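Local coordinates for aminopeptidase YwaD (PDB 6HC6), which removes N-terminal amino acids from peptides, with leucine, arginine and lysine among its preferred residues, using two zinc ions in each subunit, at residues A[41-47]-A[272-276]; A[242-247]-A[283-289]; A[181-187]-A[199-203]. All blocks are in the same frame, centred on the assembly; numbering follows the deposited sequence.

Contact 1 of 3, residues A[41-47]-A[272-276]; sequences LPFKAKH and EMARV. With ACT (acetate ion), chain F; ACT (acetate ion), chain G.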
loop_
_atom_site.group_PDB
_atom_site.type_symbol
_atom_site.label_atom_id
_atom_site.label_comp_id
_atom_site.label_asym_id
_atom_site.label_seq_id
_atom_site.Cartn_x
_atom_site.Cartn_y
_atom_site.Cartn_z
ATOM N N LEU A 41 -2.676 -20.096 -21.740
ATOM C CA LEU A 41 -2.687 -19.642 -20.352
ATOM C C LEU A 41 -4.034 -18.983 -20.095
ATOM O O LEU A 41 -4.191 -17.769 -20.299
ATOM C CB LEU A 41 -1.529 -18.688 -20.080
ATOM C CG LEU A 41 -0.163 -19.187 -20.547
ATOM C CD1 LEU A 41 0.862 -18.060 -20.588
ATOM C CD2 LEU A 41 0.279 -20.312 -19.634
ATOM N N PRO A 42 -5.042 -19.751 -19.651
ATOM C CA PRO A 42 -6.437 -19.254 -19.549
ATOM C C PRO A 42 -6.693 -18.404 -18.310
ATOM O O PRO A 42 -7.453 -18.766 -17.405
ATOM C CB PRO A 42 -7.248 -20.556 -19.546
ATOM C CG PRO A 42 -6.338 -21.561 -18.917
ATOM C CD PRO A 42 -4.938 -21.196 -19.363
ATOM N N PHE A 43 -6.043 -17.245 -18.246
ATOM C CA PHE A 43 -6.358 -16.275 -17.203
ATOM C C PHE A 43 -7.788 -15.777 -17.398
ATOM O O PHE A 43 -8.163 -15.368 -18.498
ATOM C CB PHE A 43 -5.369 -15.101 -17.240
ATOM C CG PHE A 43 -5.563 -14.111 -16.121
ATOM C CD1 PHE A 43 -6.558 -13.134 -16.196
ATOM C CD2 PHE A 43 -4.760 -14.152 -14.989
ATOM C CE1 PHE A 43 -6.749 -12.231 -15.159
ATOM C CE2 PHE A 43 -4.939 -13.250 -13.955
ATOM C CZ PHE A 43 -5.932 -12.290 -14.031
ATOM N N LYS A 44 -8.593 -15.822 -16.339
ATOM C CA LYS A 44 -9.995 -15.412 -16.432
ATOM C C LYS A 44 -10.263 -14.295 -15.431
ATOM O O LYS A 44 -10.277 -14.524 -14.212
ATOM C CB LYS A 44 -10.927 -16.596 -16.209
ATOM C CG LYS A 44 -10.793 -17.648 -17.303
ATOM C CD LYS A 44 -11.737 -18.794 -17.094
ATOM C CE LYS A 44 -11.381 -19.963 -18.005
ATOM N NZ LYS A 44 -12.400 -21.034 -17.897
ATOM N N ALA A 45 -10.496 -13.094 -15.958
ATOM C CA ALA A 45 -10.746 -11.940 -15.098
ATOM C C ALA A 45 -11.996 -12.127 -14.243
ATOM O O ALA A 45 -12.095 -11.528 -13.167
ATOM C CB ALA A 45 -10.866 -10.668 -15.943
ATOM N N LYS A 46 -12.957 -12.948 -14.684
ATOM C CA LYS A 46 -14.145 -13.144 -13.853
ATOM C C LYS A 46 -13.765 -13.742 -12.502
ATOM O O LYS A 46 -14.347 -13.385 -11.472
ATOM C CB LYS A 46 -15.182 -14.021 -14.570
ATOM C CG LYS A 46 -14.790 -15.480 -14.743
ATOM C CD LYS A 46 -15.850 -16.267 -15.508
ATOM C CE LYS A 46 -15.426 -17.722 -15.659
ATOM N NZ LYS A 46 -16.340 -18.514 -16.540
ATOM N N HIS A 47 -12.768 -14.632 -12.487
ATOM C CA HIS A 47 -12.283 -15.177 -11.224
ATOM C C HIS A 47 -11.687 -14.090 -10.356
ATOM O O HIS A 47 -11.903 -14.064 -9.137
ATOM C CB HIS A 47 -11.224 -16.243 -11.472
ATOM C CG HIS A 47 -11.739 -17.452 -12.175
ATOM N ND1 HIS A 47 -10.901 -18.391 -12.734
ATOM C CD2 HIS A 47 -12.999 -17.884 -12.402
ATOM C CE1 HIS A 47 -11.624 -19.351 -13.281
ATOM N NE2 HIS A 47 -12.901 -19.066 -13.096
ATOM N N GLU A 272 -5.304 -15.594 -9.426
ATOM C CA GLU A 272 -5.712 -16.227 -10.675
ATOM C C GLU A 272 -4.504 -16.659 -11.491
ATOM O O GLU A 272 -4.545 -17.698 -12.163
ATOM C CB GLU A 272 -6.606 -15.283 -11.481
ATOM C CG GLU A 272 -6.950 -15.786 -12.871
ATOM C CD GLU A 272 -7.840 -17.028 -12.876
ATOM O OE1 GLU A 272 -8.221 -17.536 -11.796
ATOM O OE2 GLU A 272 -8.153 -17.502 -13.977
ATOM N N MET A 273 -3.407 -15.901 -11.434
ATOM C CA MET A 273 -2.203 -16.371 -12.111
ATOM C C MET A 273 -1.708 -17.668 -11.487
ATOM O O MET A 273 -1.279 -18.586 -12.199
ATOM C CB MET A 273 -1.105 -15.310 -12.073
ATOM C CG MET A 273 0.111 -15.692 -12.916
ATOM S SD MET A 273 1.550 -14.684 -12.500
ATOM C CE MET A 273 0.763 -13.045 -12.368
ATOM N N ALA A 274 -1.771 -17.768 -10.155
ATOM C CA ALA A 274 -1.399 -19.017 -9.495
ATOM C C ALA A 274 -2.273 -20.174 -9.966
ATOM O O ALA A 274 -1.787 -21.298 -10.146
ATOM C CB ALA A 274 -1.495 -18.852 -7.983
ATOM N N ARG A 275 -3.569 -19.925 -10.164
ATOM C CA ARG A 275 -4.434 -20.967 -10.710
ATOM C C ARG A 275 -3.996 -21.368 -12.109
ATOM O O ARG A 275 -3.960 -22.562 -12.440
ATOM C CB ARG A 275 -5.894 -20.505 -10.730
ATOM C CG ARG A 275 -6.849 -21.644 -11.111
ATOM C CD ARG A 275 -8.241 -21.158 -11.476
ATOM N NE ARG A 275 -8.255 -20.357 -12.705
ATOM C CZ ARG A 275 -8.310 -20.857 -13.937
ATOM N NH1 ARG A 275 -8.353 -22.176 -14.135
ATOM N NH2 ARG A 275 -8.318 -20.032 -14.979
ATOM N N VAL A 276 -3.662 -20.389 -12.952
ATOM C CA VAL A 276 -3.243 -20.709 -14.314
ATOM C C VAL A 276 -1.928 -21.479 -14.310
ATOM O O VAL A 276 -1.762 -22.456 -15.048
ATOM C CB VAL A 276 -3.125 -19.428 -15.159
ATOM C CG1 VAL A 276 -2.540 -19.781 -16.531
ATOM C CG2 VAL A 276 -4.487 -18.795 -15.317
HETATM C C ACT F . -14.835 -21.756 -15.167
HETATM O O ACT F . -14.761 -21.316 -16.350
HETATM O OXT ACT F . -14.863 -21.105 -14.087
HETATM C CH3 ACT F . -14.912 -23.322 -15.039
HETATM C C ACT G . -9.538 -25.006 -12.670
HETATM O O ACT G . -8.422 -24.563 -13.048
HETATM O OXT ACT G . -10.512 -25.402 -13.375
HETATM C CH3 ACT G . -9.756 -25.080 -11.132
#
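The carboxylate of E272 is gripped from both segments at once. Its OE2 accepts the backbone N-H of K44 at 2.9 Å (N to OE2), met on the anti side, while OE1 takes the ring N-H of H47 at 3.0 Å (ND1 to OE1), approached from above the carboxylate plane although the oxygen lies close to the plane of the imidazole. On the other face of the carboxylate, R275 of the same helix docks side-on: NE reaches OE1, and NH2 forms a salt bridge to OE2 at 2.7 Å, both on the syn side and in the guanidinium plane. Each oxygen thus has two donors, one from either face, which fixes the rotation of the group and probably favours its charged form. The aliphatic part of E272 is used too: CG lies over one face of the F43 ring, 3.6 Å from its centroid, a CH-pi contact. The CG of E272 stands anti to the backbone N (chi1 173°) and the bend at chi2 turns the carboxylate off the ring toward H47. Next to this, V276 CG1 packs on L41 CB at 3.8 Å. H47 NE2 holds one oxygen of an acetate, probably from the crystallisation liquor, whose other oxygen takes K44 NZ and K46 NZ. F43 touches helix 412-430, whose Q416 bonds F43 O and A45 N, seating the start of helix 45-59; M273 packs helix 260-277 on helix 412-430.

Contact 2 of 3, residues A[242-247]-A[283-289]; sequences PDIVYV and DKEIRFI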
loop_
_atom_site.group_PDB
_atom_site.type_symbol
_atom_site.label_atom_id
_atom_site.label_comp_id
_atom_site.label_asym_id
_atom_site.label_seq_id
_atom_site.Cartn_x
_atom_site.Cartn_y
_atom_site.Cartn_z
ATOM N N PRO A 242 16.530 -24.515 -6.462
ATOM C CA PRO A 242 16.027 -23.847 -7.671
ATOM C C PRO A 242 16.054 -22.327 -7.559
ATOM O O PRO A 242 16.024 -21.750 -6.470
ATOM C CB PRO A 242 14.585 -24.357 -7.779
ATOM C CG PRO A 242 14.199 -24.686 -6.364
ATOM C CD PRO A 242 15.459 -25.212 -5.726
ATOM N N ASP A 243 16.096 -21.676 -8.724
ATOM C CA ASP A 243 15.898 -20.232 -8.780
ATOM C C ASP A 243 14.489 -19.893 -8.301
ATOM O O ASP A 243 13.535 -20.620 -8.584
ATOM C CB ASP A 243 16.103 -19.722 -10.208
ATOM C CG ASP A 243 17.542 -19.861 -10.689
ATOM O OD1 ASP A 243 18.461 -19.910 -9.844
ATOM O OD2 ASP A 243 17.747 -19.937 -11.921
ATOM N N ILE A 244 14.356 -18.792 -7.567
ATOM C CA ILE A 244 13.079 -18.394 -6.982
ATOM C C ILE A 244 12.490 -17.229 -7.761
ATOM O O ILE A 244 13.174 -16.226 -8.012
ATOM C CB ILE A 244 13.224 -18.012 -5.500
ATOM C CG1 ILE A 244 13.775 -19.176 -4.696
ATOM C CG2 ILE A 244 11.871 -17.648 -4.924
ATOM C CD1 ILE A 244 14.435 -18.722 -3.422
ATOM N N VAL A 245 11.204 -17.344 -8.101
ATOM C CA VAL A 245 10.429 -16.285 -8.742
ATOM C C VAL A 245 9.303 -15.908 -7.788
ATOM O O VAL A 245 8.619 -16.794 -7.258
ATOM C CB VAL A 245 9.878 -16.759 -10.102
ATOM C CG1 VAL A 245 8.854 -15.765 -10.688
ATOM C CG2 VAL A 245 11.023 -17.035 -11.073
ATOM N N TYR A 246 9.147 -14.614 -7.515
ATOM C CA TYR A 246 8.141 -14.128 -6.585
ATOM C C TYR A 246 7.034 -13.407 -7.348
ATOM O O TYR A 246 7.318 -12.513 -8.147
ATOM C CB TYR A 246 8.763 -13.170 -5.559
ATOM C CG TYR A 246 9.953 -13.727 -4.792
ATOM C CD1 TYR A 246 9.787 -14.308 -3.537
ATOM C CD2 TYR A 246 11.240 -13.621 -5.299
ATOM C CE1 TYR A 246 10.851 -14.782 -2.828
ATOM C CE2 TYR A 246 12.321 -14.089 -4.586
ATOM C CZ TYR A 246 12.117 -14.676 -3.352
ATOM O OH TYR A 246 13.173 -15.163 -2.628
ATOM N N VAL A 247 5.783 -13.788 -7.103
ATOM C CA VAL A 247 4.619 -13.092 -7.652
ATOM C C VAL A 247 3.819 -12.589 -6.462
ATOM O O VAL A 247 3.382 -13.395 -5.626
ATOM C CB VAL A 247 3.758 -14.002 -8.546
ATOM C CG1 VAL A 247 2.622 -13.182 -9.182
ATOM C CG2 VAL A 247 4.612 -14.653 -9.616
ATOM N N ASP A 283 11.092 -25.495 -13.611
ATOM C CA ASP A 283 12.223 -25.768 -12.735
ATOM C C ASP A 283 12.481 -24.637 -11.749
ATOM O O ASP A 283 13.380 -24.756 -10.905
ATOM C CB ASP A 283 13.486 -26.035 -13.558
ATOM C CG ASP A 283 13.402 -27.340 -14.352
ATOM O OD1 ASP A 283 12.697 -28.275 -13.912
ATOM O OD2 ASP A 283 14.056 -27.431 -15.409
ATOM N N LYS A 284 11.729 -23.548 -11.841
ATOM C CA LYS A 284 11.797 -22.491 -10.847
ATOM C C LYS A 284 10.914 -22.821 -9.652
ATOM O O LYS A 284 9.901 -23.518 -9.769
ATOM C CB LYS A 284 11.356 -21.149 -11.435
ATOM C CG LYS A 284 11.907 -20.863 -12.809
ATOM C CD LYS A 284 13.372 -20.458 -12.746
ATOM C CE LYS A 284 13.863 -19.992 -14.112
ATOM N NZ LYS A 284 15.309 -19.666 -14.107
ATOM N N GLU A 285 11.302 -22.300 -8.495
ATOM C CA GLU A 285 10.429 -22.267 -7.331
ATOM C C GLU A 285 9.629 -20.974 -7.387
ATOM O O GLU A 285 10.209 -19.884 -7.378
ATOM C CB GLU A 285 11.234 -22.348 -6.036
ATOM C CG GLU A 285 10.361 -22.265 -4.788
ATOM C CD GLU A 285 11.148 -22.396 -3.499
ATOM O OE1 GLU A 285 10.675 -21.906 -2.446
ATOM O OE2 GLU A 285 12.241 -22.989 -3.539
ATOM N N ILE A 286 8.308 -21.078 -7.479
ATOM C CA ILE A 286 7.466 -19.895 -7.613
ATOM C C ILE A 286 6.750 -19.658 -6.292
ATOM O O ILE A 286 6.023 -20.527 -5.798
ATOM C CB ILE A 286 6.467 -20.029 -8.767
ATOM C CG1 ILE A 286 7.195 -20.455 -10.039
ATOM C CG2 ILE A 286 5.772 -18.698 -8.977
ATOM C CD1 ILE A 286 6.257 -20.788 -11.185
ATOM N N ARG A 287 6.963 -18.484 -5.718
ATOM C CA ARG A 287 6.336 -18.107 -4.459
ATOM C C ARG A 287 5.297 -17.036 -4.751
ATOM O O ARG A 287 5.636 -15.929 -5.189
ATOM C CB ARG A 287 7.382 -17.615 -3.466
ATOM C CG ARG A 287 8.479 -18.633 -3.244
ATOM C CD ARG A 287 9.370 -18.238 -2.093
ATOM N NE ARG A 287 10.408 -19.245 -1.874
ATOM C CZ ARG A 287 11.424 -19.103 -1.032
ATOM N NH1 ARG A 287 11.549 -17.988 -0.321
ATOM N NH2 ARG A 287 12.317 -20.073 -0.898
ATOM N N PHE A 288 4.031 -17.369 -4.524
ATOM C CA PHE A 288 2.956 -16.390 -4.625
ATOM C C PHE A 288 2.717 -15.818 -3.239
ATOM O O PHE A 288 2.471 -16.564 -2.285
ATOM C CB PHE A 288 1.681 -17.020 -5.171
ATOM C CG PHE A 288 1.845 -17.636 -6.520
ATOM C CD1 PHE A 288 2.246 -18.959 -6.647
ATOM C CD2 PHE A 288 1.634 -16.887 -7.668
ATOM C CE1 PHE A 288 2.404 -19.542 -7.897
ATOM C CE2 PHE A 288 1.802 -17.468 -8.926
ATOM C CZ PHE A 288 2.181 -18.795 -9.033
ATOM N N ILE A 289 2.825 -14.506 -3.102
ATOM C CA ILE A 289 2.750 -13.922 -1.773
ATOM C C ILE A 289 1.703 -12.827 -1.752
ATOM O O ILE A 289 1.719 -11.922 -2.599
ATOM C CB ILE A 289 4.100 -13.364 -1.304
ATOM C CG1 ILE A 289 5.194 -14.393 -1.568
ATOM C CG2 ILE A 289 3.974 -12.998 0.159
ATOM C CD1 ILE A 289 6.526 -14.014 -0.988
HETATM O O HOH W 1 15.779 -23.411 -11.058
#
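P242 CB rests on the carbonyl of D283, 3.4 Å from its O, and a water bridges that same oxygen to D243 N. K284 follows, bent at chi2 (-76°), which folds its CD against D243 CB and brings NZ to D243 OD2 in a weak salt bridge of 3.3 Å; its stronger polar partner is E317. E285 opens the ladder: its N bonds D243 O at 2.8 Å, its O receives V245 N, and its CB meets P242 CG. This is parallel pairing, I244 beside E285 through V247 beside F288, and it joins the two strands of a beta-alpha-beta unit whose helix is 260-277, in the central sheet of the M28 peptidase domain. I286, on the opposite face from E285, brings CG2 near V247 CG2. R287 N then bonds V245 O at 2.8 Å. Its side chain, extended to NE, sends NE and NH2 side-on to the single oxygen OE1 of E285, the NE bond being 2.7 Å; I244 CD1 lies over one guanidinium face. The Y246 ring runs beside this arginine, its plane 84° from the guanidinium, with CE1 3.8 Å from R287 CD. Y246 OH bonds S316, and R287 NH1 pairs with E312. F288 lays CD2 against V247 CB at 3.7 Å, and both side chains touch M270 of the helix. I289 N bonds V247 O, while its CD1 reaches the edge of the Y246 ring.

Contact 3 of 3, residues A[181-187]-A[199-203]; sequences SLVPMTP and VGIKK
K202 runs along the loop 181-187 and ends in a bond to L182. From CB, with CG anti to the carbonyl carbon (chi1 -72°), the chain sets CG beside the backbone of P184, 3.7 Å from its N. CD comes next to the carbonyl O of S181. Bends at chi3 and chi4 then carry NZ over to L182 O, a hydrogen bond of 3.2 Å, arriving well above the carbonyl plane instead of on a lone pair. Further along, P184 CB sits 3.6 Å from G200 O and also near I201 CA. M185 uses two atoms: CG meets I201 O at 3.6 Å, and its main-chain O receives a CA-H contact from G200 CA at 3.3 Å. That oxygen is buried and has no hydrogen-bond partner in the model. P187 closes the row, its CG 3.4 Å from G200 N. The absence of a side chain at G200 lets M185 O and the P187 ring come so close to the strand. I201 points away from the loop, to strands 172-176 and 107-113. The arrangement joins strand 198-201 to the loop that leads into it within the PA domain; on the loop's far side V183 touches P403, close to the zinc ligand H401.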
loop_
_atom_site.group_PDB
_atom_site.type_symbol
_atom_site.label_atom_id
_atom_site.label_comp_id
_atom_site.label_asym_id
_atom_site.label_seq_id
_atom_site.Cartn_x
_atom_site.Cartn_y
_atom_site.Cartn_z
ATOM N N SER A 181 -11.808 16.394 -0.128
ATOM C CA SER A 181 -11.748 14.938 -0.106
ATOM C C SER A 181 -12.949 14.406 0.665
ATOM O O SER A 181 -13.517 15.094 1.516
ATOM C CB SER A 181 -10.437 14.439 0.517
ATOM O OG SER A 181 -10.308 13.018 0.434
ATOM N N LEU A 182 -13.324 13.161 0.351
ATOM C CA LEU A 182 -14.415 12.502 1.064
ATOM C C LEU A 182 -14.040 12.158 2.500
ATOM O O LEU A 182 -14.924 12.021 3.351
ATOM C CB LEU A 182 -14.827 11.219 0.341
ATOM C CG LEU A 182 -15.400 11.369 -1.058
ATOM C CD1 LEU A 182 -15.605 9.989 -1.661
ATOM C CD2 LEU A 182 -16.695 12.132 -0.983
ATOM N N VAL A 183 -12.752 11.982 2.779
ATOM C CA VAL A 183 -12.316 11.527 4.097
ATOM C C VAL A 183 -11.169 12.404 4.572
ATOM O O VAL A 183 -10.452 13.019 3.767
ATOM C CB VAL A 183 -11.874 10.045 4.077
ATOM C CG1 VAL A 183 -13.058 9.128 3.818
ATOM C CG2 VAL A 183 -10.771 9.858 3.065
ATOM N N PRO A 184 -10.961 12.467 5.882
ATOM C CA PRO A 184 -9.792 13.178 6.407
ATOM C C PRO A 184 -8.518 12.500 5.941
ATOM O O PRO A 184 -8.455 11.276 5.824
ATOM C CB PRO A 184 -9.973 13.087 7.929
ATOM C CG PRO A 184 -10.896 11.924 8.138
ATOM C CD PRO A 184 -11.820 11.934 6.953
ATOM N N MET A 185 -7.510 13.316 5.645
ATOM C CA MET A 185 -6.225 12.822 5.170
ATOM C C MET A 185 -5.448 12.157 6.302
ATOM O O MET A 185 -5.520 12.572 7.458
ATOM C CB MET A 185 -5.406 13.985 4.601
ATOM C CG MET A 185 -5.515 15.248 5.462
ATOM S SD MET A 185 -4.004 16.239 5.695
ATOM C CE MET A 185 -2.983 15.099 6.623
ATOM N N THR A 186 -4.696 11.119 5.958
ATOM C CA THR A 186 -3.769 10.509 6.908
ATOM C C THR A 186 -2.446 11.268 6.876
ATOM O O THR A 186 -1.834 11.376 5.807
ATOM C CB THR A 186 -3.542 9.045 6.558
ATOM O OG1 THR A 186 -4.800 8.356 6.537
ATOM C CG2 THR A 186 -2.641 8.393 7.581
ATOM N N PRO A 187 -1.987 11.832 7.992
ATOM C CA PRO A 187 -0.697 12.570 7.987
ATOM C C PRO A 187 0.500 11.649 8.206
ATOM O O PRO A 187 1.168 11.682 9.252
ATOM C CB PRO A 187 -0.892 13.576 9.127
ATOM C CG PRO A 187 -1.784 12.867 10.091
ATOM C CD PRO A 187 -2.711 11.990 9.267
ATOM N N VAL A 199 -2.665 14.335 13.950
ATOM C CA VAL A 199 -3.881 13.890 13.275
ATOM C C VAL A 199 -4.101 14.716 12.016
ATOM O O VAL A 199 -3.646 15.858 11.904
ATOM C CB VAL A 199 -5.141 13.956 14.179
ATOM C CG1 VAL A 199 -4.925 13.188 15.494
ATOM C CG2 VAL A 199 -5.577 15.407 14.423
ATOM N N GLY A 200 -4.799 14.125 11.061
ATOM C CA GLY A 200 -5.160 14.808 9.828
ATOM C C GLY A 200 -6.667 14.947 9.749
ATOM O O GLY A 200 -7.399 14.055 10.177
ATOM N N ILE A 201 -7.125 16.086 9.235
ATOM C CA ILE A 201 -8.553 16.362 9.127
ATOM C C ILE A 201 -8.832 16.966 7.760
ATOM O O ILE A 201 -7.922 17.346 7.019
ATOM C CB ILE A 201 -9.059 17.299 10.243
ATOM C CG1 ILE A 201 -8.432 18.688 10.084
ATOM C CG2 ILE A 201 -8.761 16.699 11.623
ATOM C CD1 ILE A 201 -8.945 19.714 11.090
ATOM N N LYS A 202 -10.120 17.067 7.445
ATOM C CA LYS A 202 -10.571 17.594 6.171
ATOM C C LYS A 202 -10.315 19.094 6.068
ATOM O O LYS A 202 -10.226 19.814 7.069
ATOM C CB LYS A 202 -12.064 17.327 5.986
ATOM C CG LYS A 202 -12.380 15.858 5.720
ATOM C CD LYS A 202 -13.754 15.751 5.119
ATOM C CE LYS A 202 -14.774 15.254 6.112
ATOM N NZ LYS A 202 -15.725 14.327 5.425
ATOM N N LYS A 203 -10.241 19.554 4.816
ATOM C CA LYS A 203 -9.944 20.951 4.508
ATOM C C LYS A 203 -10.937 21.905 5.170
ATOM O O LYS A 203 -10.543 22.846 5.876
ATOM C CB LYS A 203 -9.953 21.132 2.990
ATOM C CG LYS A 203 -9.758 22.552 2.497
ATOM C CD LYS A 203 -10.077 22.640 1.017
ATOM C CE LYS A 203 -9.837 24.041 0.470
ATOM N NZ LYS A 203 -8.390 24.276 0.208
#

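In the fold
From the N terminus, the chain enters contact 1 with residues 41-47, whose partner arrives only at 272-276, so this contact closes a very long loop that takes in the whole PA domain. Contact 3 falls entirely within that loop, a local closure between a loop and the strand after it. Contact 2 opens later, at 242-247, still before contact 1 is complete, and closes at 283-289 beyond it, so contacts 1 and 2 cross. They also touch: M273 and A274 pack on V247 and F288, tying the N-terminal helix, helix 260-277 and the central peptidase sheet together. Contact 3 stands apart, its centre about 40 Å from that of contact 2.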